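Local coordinates for protein probable 2-dehydropantoate 2-reductase (Bacillus subtilis, PDB 3EGO) that probably catalyses the NADPH-dependent reduction of ketopantoate to pantoate, the second step in making pantoate for pantothenate biosynthesis, at residues Gly180-Ile188 / Glu233-Gln241. Residues are numbered along the deposited sequence; the frame is centred on the assembly and turned at random.
Sequences GKLIVNACI and ERVQAVCGQ
The carbonyl oxygen of Gly180 takes two N-H groups from Arg234. NH2 is the closer, 2.8 Å from the oxygen at an N-H...O angle of 152°, and reaches it from above the carbonyl plane. NE adds a weak bond to the same oxygen at 3.4 Å. Val184 N lies 4.3 Å from Gly180 O, too far for the usual helix bond, and Arg234 supplies donors in its stead. The same guanidinium lies flat against Val184, whose CG2 methyl sits over the centre of one face, 3.5 Å from CZ. Carbonyl at the edge and methyl on the face together fix the turn of the group. The arginine gets there extended at chi1 (-177°), CG opposite the backbone N, and bent at chi3.

Beyond this polar end the contact is apolar, a worked example of helix packing: segments 180-188 and 233-241 cross at -63°, with valine, isoleucine and cysteine side chains between them. The backbones come nearest where Val184 faces Val235, their CA atoms 5.2 Å apart. Val235 spreads its two methyls over the partner helix, CG1 against CB of Cys187 at 3.8 Å and CG2 against CG1 of Ile183, the latter side chains crossing at about a right angle. Farther along, Ile188 lays CG1 3.5 Å from SG of Cys239, while its CD1 also meets CG1 of Val238. Ile183 and Cys187 also touch helix 206-223, so helix 174-195 packs against both helices in the largely helical C-terminal part.

Replacing Arg234 with an alanine would probably leave Gly180 O, which already lacks the Val184 N-H, without this donor pair and uncover the Val184 methyl. On another side of helix 174-195, NZ of Lys181, probably the proton donor, bonds in plane to a lone pair of Asn185 OD1. The chemistry thus implies a division of faces: arginine and apolar groups hold the helix from one side, while the probable catalytic and substrate-binding groups project from another.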
ATOM      1  N   GLY A 180      17.072  18.101  -7.636  1.00 26.72           N
ATOM      2  CA  GLY A 180      18.003  17.005  -7.862  1.00 26.75           C
ATOM      3  C   GLY A 180      17.947  15.991  -6.743  1.00 28.86           C
ATOM      4  O   GLY A 180      18.248  14.812  -6.922  1.00 31.45           O
ATOM      5  N   LYS A 181      17.589  16.453  -5.558  1.00 28.11           N
ATOM      6  CA  LYS A 181      17.421  15.538  -4.425  1.00 29.96           C
ATOM      7  C   LYS A 181      15.975  15.000  -4.419  1.00 28.85           C
ATOM      8  O   LYS A 181      15.735  13.844  -4.091  1.00 28.81           O
ATOM      9  CB  LYS A 181      17.745  16.279  -3.125  1.00 29.94           C
ATOM     10  CG  LYS A 181      17.514  15.460  -1.823  1.00 38.44           C
ATOM     11  CD  LYS A 181      18.067  16.198  -0.579  1.00 33.59           C
ATOM     12  CE  LYS A 181      17.308  15.784   0.687  1.00 49.77           C
ATOM     13  NZ  LYS A 181      17.181  14.296   0.770  1.00 52.36           N
ATOM     14  N   LEU A 182      15.018  15.848  -4.782  1.00 27.26           N
ATOM     15  CA  LEU A 182      13.608  15.427  -4.786  1.00 27.59           C
ATOM     16  C   LEU A 182      13.349  14.266  -5.749  1.00 31.36           C
ATOM     17  O   LEU A 182      12.663  13.309  -5.378  1.00 30.51           O
ATOM     18  CB  LEU A 182      12.670  16.618  -5.082  1.00 26.81           C
ATOM     19  CG  LEU A 182      11.193  16.254  -4.829  1.00 30.68           C
ATOM     20  CD1 LEU A 182      10.559  17.131  -3.782  1.00 39.44           C
ATOM     21  CD2 LEU A 182      10.430  16.316  -6.104  1.00 36.02           C
ATOM     22  N   ILE A 183      13.917  14.307  -6.965  1.00 31.54           N
ATOM     23  CA  ILE A 183      13.647  13.229  -7.928  1.00 33.35           C
ATOM     24  C   ILE A 183      14.005  11.904  -7.323  1.00 34.26           C
ATOM     25  O   ILE A 183      13.256  10.941  -7.413  1.00 32.03           O
ATOM     26  CB  ILE A 183      14.345  13.379  -9.311  1.00 33.47           C
ATOM     27  CG1 ILE A 183      13.842  12.289 -10.274  1.00 33.55           C
ATOM     28  CG2 ILE A 183      15.867  13.251  -9.206  1.00 33.91           C
ATOM     29  CD1 ILE A 183      12.301  12.287 -10.530  1.00 28.90           C
ATOM     30  N   VAL A 184      15.145  11.859  -6.651  1.00 35.43           N
ATOM     31  CA  VAL A 184      15.544  10.657  -5.952  1.00 31.19           C
ATOM     32  C   VAL A 184      14.545  10.214  -4.843  1.00 30.39           C
ATOM     33  O   VAL A 184      14.095   9.079  -4.845  1.00 28.76           O
ATOM     34  CB  VAL A 184      16.951  10.846  -5.336  1.00 34.11           C
ATOM     35  CG1 VAL A 184      17.255   9.735  -4.392  1.00 32.75           C
ATOM     36  CG2 VAL A 184      18.014  10.936  -6.458  1.00 31.81           C
ATOM     37  N   ASN A 185      14.208  11.102  -3.917  1.00 29.01           N
ATOM     38  CA  ASN A 185      13.326  10.726  -2.808  1.00 31.88           C
ATOM     39  C   ASN A 185      11.954  10.276  -3.327  1.00 32.94           C
ATOM     40  O   ASN A 185      11.383   9.295  -2.846  1.00 33.41           O
ATOM     41  CB  ASN A 185      13.169  11.886  -1.814  1.00 30.89           C
ATOM     42  CG  ASN A 185      14.483  12.245  -1.095  1.00 34.55           C
ATOM     43  OD1 ASN A 185      14.610  13.335  -0.545  1.00 40.22           O
ATOM     44  ND2 ASN A 185      15.449  11.340  -1.110  1.00 33.12           N
ATOM     45  N   ALA A 186      11.441  10.985  -4.332  1.00 29.67           N
ATOM     46  CA  ALA A 186      10.096  10.716  -4.847  1.00 29.50           C
ATOM     47  C   ALA A 186      10.006   9.329  -5.493  1.00 28.93           C
ATOM     48  O   ALA A 186       8.972   8.694  -5.442  1.00 27.60           O
ATOM     49  CB  ALA A 186       9.711  11.815  -5.845  1.00 28.72           C
ATOM     50  N   CYS A 187      11.090   8.859  -6.108  1.00 29.12           N
ATOM     51  CA  CYS A 187      11.082   7.559  -6.764  1.00 28.62           C
ATOM     52  C   CYS A 187      11.293   6.406  -5.832  1.00 26.28           C
ATOM     53  O   CYS A 187      10.770   5.309  -6.079  1.00 27.40           O
ATOM     54  CB  CYS A 187      12.154   7.470  -7.841  1.00 31.27           C
ATOM     55  SG  CYS A 187      11.879   8.521  -9.200  1.00 32.93           S
ATOM     56  N   ILE A 188      12.092   6.613  -4.786  1.00 27.77           N
ATOM     57  CA  ILE A 188      12.412   5.513  -3.892  1.00 27.37           C
ATOM     58  C   ILE A 188      11.460   5.396  -2.710  1.00 27.75           C
ATOM     59  O   ILE A 188      11.043   4.297  -2.361  1.00 29.93           O
ATOM     60  CB  ILE A 188      13.842   5.612  -3.306  1.00 30.03           C
ATOM     61  CG1 ILE A 188      14.906   5.498  -4.415  1.00 31.03           C
ATOM     62  CG2 ILE A 188      14.057   4.497  -2.260  1.00 32.53           C
ATOM     63  CD1 ILE A 188      16.389   5.790  -3.900  1.00 28.11           C
ATOM     64  N   GLU A 233      19.755   7.486 -14.097  1.00 44.49           N
ATOM     65  CA  GLU A 233      20.896   6.653 -13.707  1.00 45.87           C
ATOM     66  C   GLU A 233      21.191   6.828 -12.229  1.00 42.26           C
ATOM     67  O   GLU A 233      21.409   5.856 -11.508  1.00 42.96           O
ATOM     68  CB  GLU A 233      22.140   6.976 -14.551  1.00 47.62           C
ATOM     69  CG  GLU A 233      22.090   6.359 -15.940  1.00 55.68           C
ATOM     70  CD  GLU A 233      22.646   7.275 -17.028  1.00 67.84           C
ATOM     71  OE1 GLU A 233      23.572   8.081 -16.739  1.00 68.21           O
ATOM     72  OE2 GLU A 233      22.148   7.179 -18.179  1.00 72.53           O
ATOM     73  N   ARG A 234      21.141   8.081 -11.811  1.00 42.38           N
ATOM     74  CA  ARG A 234      21.369   8.542 -10.439  1.00 43.34           C
ATOM     75  C   ARG A 234      20.411   7.895  -9.451  1.00 41.08           C
ATOM     76  O   ARG A 234      20.831   7.300  -8.450  1.00 40.91           O
ATOM     77  CB  ARG A 234      21.206  10.062 -10.414  1.00 43.22           C
ATOM     78  CG  ARG A 234      21.465  10.744  -9.090  1.00 47.87           C
ATOM     79  CD  ARG A 234      21.389  12.272  -9.255  1.00 47.81           C
ATOM     80  NE  ARG A 234      20.793  12.956  -8.100  1.00 58.81           N
ATOM     81  CZ  ARG A 234      21.016  12.640  -6.820  1.00 64.61           C
ATOM     82  NH1 ARG A 234      21.839  11.645  -6.498  1.00 61.06           N
ATOM     83  NH2 ARG A 234      20.422  13.331  -5.845  1.00 61.87           N
ATOM     84  N   VAL A 235      19.118   7.993  -9.747  1.00 41.23           N
ATOM     85  CA  VAL A 235      18.081   7.310  -8.954  1.00 35.89           C
ATOM     86  C   VAL A 235      18.472   5.853  -8.717  1.00 36.34           C
ATOM     87  O   VAL A 235      18.484   5.362  -7.587  1.00 33.07           O
ATOM     88  CB  VAL A 235      16.682   7.411  -9.660  1.00 35.97           C
ATOM     89  CG1 VAL A 235      15.629   6.526  -8.969  1.00 35.41           C
ATOM     90  CG2 VAL A 235      16.188   8.873  -9.750  1.00 35.19           C
ATOM     91  N   GLN A 236      18.800   5.145  -9.790  1.00 36.90           N
ATOM     92  CA  GLN A 236      19.193   3.741  -9.660  1.00 39.06           C
ATOM     93  C   GLN A 236      20.511   3.605  -8.922  1.00 39.80           C
ATOM     94  O   GLN A 236      20.699   2.684  -8.102  1.00 40.13           O
ATOM     95  CB  GLN A 236      19.312   3.096 -11.029  1.00 38.00           C
ATOM     96  CG  GLN A 236      18.038   3.117 -11.817  1.00 38.04           C
ATOM     97  CD  GLN A 236      18.282   2.732 -13.258  1.00 45.40           C
ATOM     98  OE1 GLN A 236      18.333   3.597 -14.143  1.00 49.49           O
ATOM     99  NE2 GLN A 236      18.473   1.435 -13.500  1.00 41.51           N
ATOM    100  N   ALA A 237      21.420   4.525  -9.227  1.00 42.61           N
ATOM    101  CA  ALA A 237      22.693   4.625  -8.514  1.00 42.55           C
ATOM    102  C   ALA A 237      22.501   4.728  -6.997  1.00 42.85           C
ATOM    103  O   ALA A 237      23.120   3.955  -6.256  1.00 41.89           O
ATOM    104  CB  ALA A 237      23.495   5.800  -9.038  1.00 43.25           C
ATOM    105  N   VAL A 238      21.655   5.670  -6.539  1.00 42.13           N
ATOM    106  CA  VAL A 238      21.470   5.903  -5.095  1.00 42.28           C
ATOM    107  C   VAL A 238      20.754   4.744  -4.427  1.00 44.33           C
ATOM    108  O   VAL A 238      21.037   4.390  -3.271  1.00 42.97           O
ATOM    109  CB  VAL A 238      20.678   7.169  -4.798  1.00 42.27           C
ATOM    110  CG1 VAL A 238      20.307   7.222  -3.325  1.00 39.66           C
ATOM    111  CG2 VAL A 238      21.455   8.410  -5.215  1.00 43.77           C
ATOM    112  N   CYS A 239      19.822   4.145  -5.165  1.00 44.96           N
ATOM    113  CA  CYS A 239      19.222   2.898  -4.750  1.00 43.95           C
ATOM    114  C   CYS A 239      20.292   1.870  -4.434  1.00 45.15           C
ATOM    115  O   CYS A 239      20.207   1.147  -3.432  1.00 44.67           O
ATOM    116  CB  CYS A 239      18.386   2.343  -5.890  1.00 45.28           C
ATOM    117  SG  CYS A 239      16.693   2.736  -5.740  1.00 47.19           S
ATOM    118  N   GLY A 240      21.264   1.770  -5.339  1.00 47.37           N
ATOM    119  CA  GLY A 240      22.360   0.820  -5.202  1.00 48.63           C
ATOM    120  C   GLY A 240      23.184   1.103  -3.961  1.00 47.73           C
ATOM    121  O   GLY A 240      23.483   0.199  -3.186  1.00 49.60           O
ATOM    122  N   GLN A 241      23.533   2.371  -3.767  1.00 49.05           N
ATOM    123  CA  GLN A 241      24.305   2.796  -2.598  1.00 47.70           C
ATOM    124  C   GLN A 241      23.622   2.532  -1.267  1.00 47.99           C
ATOM    125  O   GLN A 241      24.304   2.279  -0.262  1.00 47.03           O
ATOM    126  CB  GLN A 241      24.650   4.274  -2.698  1.00 48.36           C
ATOM    127  CG  GLN A 241      25.358   4.642  -3.985  1.00 47.50           C
ATOM    128  CD  GLN A 241      25.467   6.128  -4.151  1.00 49.37           C
ATOM    129  OE1 GLN A 241      25.846   6.613  -5.213  1.00 54.51           O
ATOM    130  NE2 GLN A 241      25.115   6.873  -3.103  1.00 53.72           N
TER